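PDB 3QO8: serine--tRNA ligase, cytoplasmic from Candida albicans, which catalyses the ATP-dependent attachment of serine to tRNA(Ser), first activating the amino acid as Ser-AMP and then passing it to the acceptor end of the tRNA. Local coordinates for residues 194-199 with 270-275; 413-418 with 426-431. All blocks are in the same frame, centred on the assembly; numbering follows the deposited sequence.

Contact 1 of 2, residues 194-199 with 270-275; sequences YGLSFL and RYAGYS
Leu199 and Ala272 mark the closest backbone approach, 6.1 Å from CA to CA, where helix segment 194-199 runs antiparallel to strand segment 270-275, the axes 8.9 Å apart at an angle of 174°. Aliphatic groups carry the packing. The CB of Ala272 points at the helix and lies against the flank of Leu199, touching its root, CB, at 3.7 Å and one branch end, CD1, at 3.6 Å. One turn earlier, Leu196 starts out neither toward nor away from the strand, but the end of its side chain comes nearer. With CG anti to the carbonyl carbon (chi1 -71°) and an extended second torsion, CD2 ends 4.3 Å from both Ala272 CB and Tyr274 CB. The same CD2 makes a van der Waals contact with a carbonyl, 3.9 Å from Ala272 O. Tyr274 contributes only this root of its side chain, for its ring leads away from the helix. Tyr271 is directed to the other face of the sheet, where its hydroxyl bonds His255. The strand itself is gripped by backbone bonds from both neighbours, Ala272 to Val205 and Leu207, and Gly273 to Glu302. Leu196 also packs on Val185 of the second subunit, and Tyr274 on Gln189 of that subunit, which places the contact beside the dimer interface. Within these segments the helix meets the class II catalytic sheet through apolar packing, without a hydrogen bond, the small alanine permitting the close approach.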
loop_
_atom_site.group_PDB
_atom_site.type_symbol
_atom_site.label_atom_id
_atom_site.label_comp_id
_atom_site.label_asym_id
_atom_site.label_seq_id
_atom_site.Cartn_x
_atom_site.Cartn_y
_atom_site.Cartn_z
ATOM N N TYR A 194 -15.907 -10.528 -5.467
ATOM C CA TYR A 194 -17.075 -10.493 -6.348
ATOM C C TYR A 194 -16.745 -9.691 -7.611
ATOM O O TYR A 194 -16.993 -10.144 -8.734
ATOM C CB TYR A 194 -18.313 -9.943 -5.624
ATOM C CG TYR A 194 -19.502 -9.768 -6.548
ATOM C CD1 TYR A 194 -19.873 -10.786 -7.427
ATOM C CD2 TYR A 194 -20.220 -8.576 -6.572
ATOM C CE1 TYR A 194 -20.943 -10.633 -8.288
ATOM C CE2 TYR A 194 -21.299 -8.411 -7.429
ATOM C CZ TYR A 194 -21.655 -9.447 -8.282
ATOM O OH TYR A 194 -22.721 -9.299 -9.139
ATOM N N GLY A 195 -16.144 -8.521 -7.425
ATOM C CA GLY A 195 -15.739 -7.681 -8.540
ATOM C C GLY A 195 -14.808 -8.374 -9.523
ATOM O O GLY A 195 -14.990 -8.257 -10.744
ATOM N N LEU A 196 -13.799 -9.081 -9.008
ATOM C CA LEU A 196 -12.886 -9.835 -9.875
ATOM C C LEU A 196 -13.620 -10.947 -10.612
ATOM O O LEU A 196 -13.419 -11.157 -11.809
ATOM C CB LEU A 196 -11.725 -10.432 -9.064
ATOM C CG LEU A 196 -10.701 -9.419 -8.560
ATOM C CD1 LEU A 196 -9.688 -10.068 -7.605
ATOM C CD2 LEU A 196 -9.979 -8.785 -9.749
ATOM N N SER A 197 -14.475 -11.663 -9.889
ATOM C CA SER A 197 -15.204 -12.787 -10.473
ATOM C C SER A 197 -16.159 -12.277 -11.537
ATOM O O SER A 197 -16.273 -12.857 -12.630
ATOM C CB SER A 197 -15.984 -13.537 -9.393
ATOM O OG SER A 197 -16.674 -14.641 -9.944
ATOM N N PHE A 198 -16.829 -11.172 -11.208
ATOM C CA PHE A 198 -17.789 -10.528 -12.102
ATOM C C PHE A 198 -17.131 -10.137 -13.426
ATOM O O PHE A 198 -17.640 -10.454 -14.499
ATOM C CB PHE A 198 -18.368 -9.289 -11.407
ATOM C CG PHE A 198 -19.391 -8.537 -12.224
ATOM C CD1 PHE A 198 -20.738 -8.897 -12.186
ATOM C CD2 PHE A 198 -19.014 -7.448 -12.989
ATOM C CE1 PHE A 198 -21.682 -8.194 -12.928
ATOM C CE2 PHE A 198 -19.957 -6.730 -13.736
ATOM C CZ PHE A 198 -21.295 -7.103 -13.696
ATOM N N LEU A 199 -15.989 -9.460 -13.354
ATOM C CA LEU A 199 -15.315 -9.026 -14.575
ATOM C C LEU A 199 -14.653 -10.193 -15.299
ATOM O O LEU A 199 -14.622 -10.237 -16.530
ATOM C CB LEU A 199 -14.294 -7.931 -14.279
ATOM C CG LEU A 199 -14.843 -6.551 -13.895
ATOM C CD1 LEU A 199 -13.687 -5.590 -13.614
ATOM C CD2 LEU A 199 -15.776 -5.987 -14.994
ATOM N N ARG A 270 -8.813 -6.501 -22.187
ATOM C CA ARG A 270 -9.556 -5.986 -21.045
ATOM C C ARG A 270 -8.965 -6.488 -19.729
ATOM O O ARG A 270 -8.834 -7.694 -19.533
ATOM C CB ARG A 270 -11.016 -6.416 -21.156
ATOM C CG ARG A 270 -11.697 -5.987 -22.485
ATOM C CD ARG A 270 -13.196 -6.261 -22.438
ATOM N NE ARG A 270 -13.921 -5.680 -23.573
ATOM C CZ ARG A 270 -14.485 -6.390 -24.544
ATOM N NH1 ARG A 270 -14.416 -7.716 -24.516
ATOM N NH2 ARG A 270 -15.138 -5.780 -25.531
ATOM N N TYR A 271 -8.609 -5.564 -18.838
ATOM C CA TYR A 271 -8.056 -5.927 -17.530
ATOM C C TYR A 271 -9.010 -5.565 -16.385
ATOM O O TYR A 271 -9.570 -4.469 -16.351
ATOM C CB TYR A 271 -6.713 -5.246 -17.292
ATOM C CG TYR A 271 -5.642 -5.730 -18.236
ATOM C CD1 TYR A 271 -5.187 -7.047 -18.180
ATOM C CD2 TYR A 271 -5.108 -4.892 -19.198
ATOM C CE1 TYR A 271 -4.203 -7.514 -19.070
ATOM C CE2 TYR A 271 -4.132 -5.344 -20.079
ATOM C CZ TYR A 271 -3.684 -6.653 -20.006
ATOM O OH TYR A 271 -2.721 -7.093 -20.888
ATOM N N ALA A 272 -9.193 -6.513 -15.474
ATOM C CA ALA A 272 -9.844 -6.270 -14.202
ATOM C C ALA A 272 -8.733 -5.950 -13.207
ATOM O O ALA A 272 -8.142 -6.854 -12.595
ATOM C CB ALA A 272 -10.624 -7.501 -13.780
ATOM N N GLY A 273 -8.432 -4.661 -13.069
ATOM C CA GLY A 273 -7.328 -4.227 -12.236
ATOM C C GLY A 273 -7.710 -4.246 -10.774
ATOM O O GLY A 273 -8.830 -3.920 -10.430
ATOM N N TYR A 274 -6.783 -4.642 -9.913
ATOM C CA TYR A 274 -7.018 -4.567 -8.478
ATOM C C TYR A 274 -5.788 -4.009 -7.788
ATOM O O TYR A 274 -4.658 -4.454 -8.046
ATOM C CB TYR A 274 -7.367 -5.943 -7.882
ATOM C CG TYR A 274 -7.212 -5.948 -6.376
ATOM C CD1 TYR A 274 -7.981 -5.096 -5.581
ATOM C CD2 TYR A 274 -6.272 -6.747 -5.750
ATOM C CE1 TYR A 274 -7.833 -5.057 -4.214
ATOM C CE2 TYR A 274 -6.128 -6.727 -4.354
ATOM C CZ TYR A 274 -6.910 -5.874 -3.599
ATOM O OH TYR A 274 -6.791 -5.819 -2.224
ATOM N N SER A 275 -5.998 -3.032 -6.915
ATOM C CA SER A 275 -4.898 -2.516 -6.116
ATOM C C SER A 275 -5.485 -1.720 -4.976
ATOM O O SER A 275 -6.655 -1.335 -5.019
ATOM C CB SER A 275 -4.017 -1.590 -6.959
ATOM O OG SER A 275 -4.689 -0.347 -7.210
#

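Contact 2 of 2, residues 413-418 with 426-431; sequences CCILEN and VIPEVL. With SSA (5'-O-(N-(L-seryl)-sulfamoyl)adenosine), chain D.
Ile415 meets Pro428 and Leu431 with different branches, one for each partner. Its CG2 methyl, anti to the backbone N, lies 3.7 Å from Pro428 CG, and the isoleucine crosses the proline ring obliquely, with ring atom CD a little farther off. The other branch, CG1 with CD1, stands anti to the carbonyl carbon (chi1 -71°) and extends toward Leu431, where the two CD1 methyls meet tip to tip at 4.0 Å. A single helix residue thus fills the angle between a rigid ring and the end of a leucine. Leu431 is enclosed further by Ala190 and Leu191 of helix 183-200.

Near the C-terminal end of helix 408-419, Asn418 ND2 bonds Cys414 O at 3.1 Å from above the carbonyl plane, while the backbone N of Asn418 reaches the same oxygen from the opposite face. Asn418 ND2 also bonds Trp357 O, and OD1 accepts from Ala144 N, tying the amide to two other parts of the same chain.

Segment 426-431 also walls a pocket holding the seryl-adenylate analogue SSA. Glu429 N donates to N3 of the SSA adenine, 3.2 Å away, with an N-H...N3 angle of 148°. Val426 CG1 lies over the rim of the base near N1, well out of its plane, and Ile427 O lies 3.6 Å from SSA C2. Ala145 O and Glu134 N bond the same ligand. Another SSA lies about 12 Å from the side chain of Ile415. The contact therefore joins helix 408-419, which with the preceding strands 399-404 and 406-407 is consistent with motif 3 of class II synthetases, to a loop that in this crystal lines a second site occupied by SSA.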
loop_
_atom_site.group_PDB
_atom_site.type_symbol
_atom_site.label_atom_id
_atom_site.label_comp_id
_atom_site.label_asym_id
_atom_site.label_seq_id
_atom_site.Cartn_x
_atom_site.Cartn_y
_atom_site.Cartn_z
ATOM N N CYS A 413 -19.976 1.958 1.929
ATOM C CA CYS A 413 -20.799 3.046 2.479
ATOM C C CYS A 413 -22.210 3.066 1.880
ATOM O O CYS A 413 -23.196 3.253 2.589
ATOM C CB CYS A 413 -20.125 4.399 2.260
ATOM S SG CYS A 413 -18.559 4.560 3.147
ATOM N N CYS A 414 -22.310 2.852 0.576
ATOM C CA CYS A 414 -23.619 2.855 -0.090
ATOM C C CYS A 414 -24.479 1.664 0.343
ATOM O O CYS A 414 -25.695 1.786 0.589
ATOM C CB CYS A 414 -23.438 2.827 -1.606
ATOM S SG CYS A 414 -24.981 3.097 -2.493
ATOM N N ILE A 415 -23.841 0.502 0.428
ATOM C CA ILE A 415 -24.496 -0.690 0.936
ATOM C C ILE A 415 -25.028 -0.467 2.348
ATOM O O ILE A 415 -26.179 -0.797 2.652
ATOM C CB ILE A 415 -23.521 -1.897 0.919
ATOM C CG1 ILE A 415 -23.276 -2.332 -0.539
ATOM C CG2 ILE A 415 -24.079 -3.049 1.768
ATOM C CD1 ILE A 415 -22.146 -3.307 -0.724
ATOM N N LEU A 416 -24.182 0.070 3.216
ATOM C CA LEU A 416 -24.587 0.306 4.602
ATOM C C LEU A 416 -25.871 1.128 4.674
ATOM O O LEU A 416 -26.791 0.794 5.430
ATOM C CB LEU A 416 -23.484 1.011 5.378
ATOM C CG LEU A 416 -22.191 0.193 5.567
ATOM C CD1 LEU A 416 -21.116 1.024 6.228
ATOM C CD2 LEU A 416 -22.449 -1.066 6.375
ATOM N N GLU A 417 -25.951 2.218 3.916
ATOM C CA GLU A 417 -27.146 3.058 4.050
ATOM C C GLU A 417 -28.366 2.370 3.450
ATOM O O GLU A 417 -29.473 2.511 3.961
ATOM C CB GLU A 417 -26.943 4.469 3.477
ATOM C CG GLU A 417 -25.858 5.254 4.212
ATOM C CD GLU A 417 -25.897 6.749 3.943
ATOM O OE1 GLU A 417 -26.772 7.213 3.178
ATOM O OE2 GLU A 417 -25.051 7.463 4.518
ATOM N N ASN A 418 -28.158 1.589 2.392
ATOM C CA ASN A 418 -29.286 0.953 1.701
ATOM C C ASN A 418 -29.711 -0.424 2.233
ATOM O O ASN A 418 -30.759 -0.938 1.858
ATOM C CB ASN A 418 -29.014 0.876 0.194
ATOM C CG ASN A 418 -29.230 2.212 -0.499
ATOM O OD1 ASN A 418 -30.357 2.701 -0.564
ATOM N ND2 ASN A 418 -28.149 2.806 -1.027
ATOM N N VAL A 426 -28.698 -6.092 6.544
ATOM C CA VAL A 426 -28.917 -7.206 5.627
ATOM C C VAL A 426 -27.694 -7.320 4.685
ATOM O O VAL A 426 -27.202 -6.323 4.180
ATOM C CB VAL A 426 -30.222 -7.000 4.815
ATOM C CG1 VAL A 426 -30.310 -7.994 3.657
ATOM C CG2 VAL A 426 -31.443 -7.117 5.725
ATOM N N ILE A 427 -27.186 -8.528 4.471
ATOM C CA ILE A 427 -26.053 -8.713 3.564
ATOM C C ILE A 427 -26.568 -8.863 2.129
ATOM O O ILE A 427 -27.415 -9.719 1.861
ATOM C CB ILE A 427 -25.224 -9.967 3.948
ATOM C CG1 ILE A 427 -24.689 -9.857 5.387
ATOM C CG2 ILE A 427 -24.095 -10.207 2.947
ATOM C CD1 ILE A 427 -23.715 -8.725 5.640
ATOM N N PRO A 428 -26.073 -8.033 1.199
ATOM C CA PRO A 428 -26.541 -8.175 -0.186
ATOM C C PRO A 428 -26.394 -9.626 -0.670
ATOM O O PRO A 428 -25.352 -10.239 -0.472
ATOM C CB PRO A 428 -25.610 -7.245 -0.964
ATOM C CG PRO A 428 -25.275 -6.147 0.048
ATOM C CD PRO A 428 -25.197 -6.857 1.383
ATOM N N GLU A 429 -27.426 -10.169 -1.301
ATOM C CA GLU A 429 -27.409 -11.585 -1.670
ATOM C C GLU A 429 -26.162 -12.029 -2.445
ATOM O O GLU A 429 -25.580 -13.049 -2.111
ATOM C CB GLU A 429 -28.686 -11.988 -2.412
ATOM C CG GLU A 429 -28.983 -13.484 -2.367
ATOM C CD GLU A 429 -28.120 -14.292 -3.323
ATOM O OE1 GLU A 429 -27.631 -13.718 -4.323
ATOM O OE2 GLU A 429 -27.932 -15.505 -3.073
ATOM N N VAL A 430 -25.748 -11.275 -3.461
ATOM C CA VAL A 430 -24.597 -11.675 -4.276
ATOM C C VAL A 430 -23.280 -11.731 -3.507
ATOM O O VAL A 430 -22.346 -12.369 -3.969
ATOM C CB VAL A 430 -24.377 -10.758 -5.505
ATOM C CG1 VAL A 430 -25.622 -10.720 -6.372
ATOM C CG2 VAL A 430 -23.973 -9.354 -5.064
ATOM N N LEU A 431 -23.196 -11.072 -2.350
ATOM C CA LEU A 431 -21.938 -11.053 -1.594
ATOM C C LEU A 431 -21.852 -12.199 -0.590
ATOM O O LEU A 431 -20.771 -12.527 -0.109
ATOM C CB LEU A 431 -21.761 -9.716 -0.850
ATOM C CG LEU A 431 -21.613 -8.464 -1.715
ATOM C CD1 LEU A 431 -21.438 -7.225 -0.849
ATOM C CD2 LEU A 431 -20.430 -8.613 -2.689
HETATM N N10 SSA D . -34.888 -9.026 -9.731
HETATM C CA SSA D . -34.634 -9.643 -8.442
HETATM C CB SSA D . -33.463 -10.611 -8.582
HETATM O OG SSA D . -33.136 -11.179 -7.309
HETATM C C9 SSA D . -34.312 -8.580 -7.428
HETATM O O9 SSA D . -34.112 -8.875 -6.261
HETATM N N8 SSA D . -34.251 -7.326 -7.877
HETATM S S1 SSA D . -33.746 -6.128 -6.935
HETATM O O1S SSA D . -33.488 -4.974 -7.751
HETATM O O2S SSA D . -34.750 -5.828 -5.948
HETATM O "O5'" SSA D . -32.459 -6.569 -6.214
HETATM C "C5'" SSA D . -31.184 -6.502 -6.850
HETATM C "C4'" SSA D . -30.217 -7.380 -6.061
HETATM O "O4'" SSA D . -29.860 -6.765 -4.820
HETATM C "C3'" SSA D . -30.843 -8.717 -5.701
HETATM O "O3'" SSA D . -30.454 -9.732 -6.632
HETATM C "C2'" SSA D . -30.309 -9.037 -4.324
HETATM O "O2'" SSA D . -29.149 -9.858 -4.428
HETATM C "C1'" SSA D . -29.906 -7.698 -3.737
HETATM N N9 SSA D . -30.946 -7.325 -2.750
HETATM C C8 SSA D . -31.925 -6.415 -2.904
HETATM N N7 SSA D . -32.670 -6.391 -1.772
HETATM C C5 SSA D . -32.151 -7.298 -0.914
HETATM C C6 SSA D . -32.480 -7.707 0.371
HETATM N N6 SSA D . -33.534 -7.163 1.035
HETATM N N1 SSA D . -31.732 -8.669 0.959
HETATM C C2 SSA D . -30.685 -9.219 0.327
HETATM N N3 SSA D . -30.346 -8.840 -0.911
HETATM C C4 SSA D . -31.068 -7.886 -1.546
#

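Overall arrangement
Both contacts are buried and without hydrogen bonds between their segments, yet they serve different parts of the fold. Contact 1, about 16 Å from the centre of the chain, sets a helix against the central sheet beside the subunit interface. Contact 2, about 27 Å out, joins a helix to an irregular loop, touches no other protein chain, and has a ligand along that loop. The centres of contact 1 and contact 2 lie about 19 Å apart. The two are linked by helix 183-200: Tyr194 packs its CE2 3.7 Å from Val430 CG2, and its CB lies 3.9 Å from Leu431 CD2. One helix thus presents leucines to the sheet and a tyrosine to the loop.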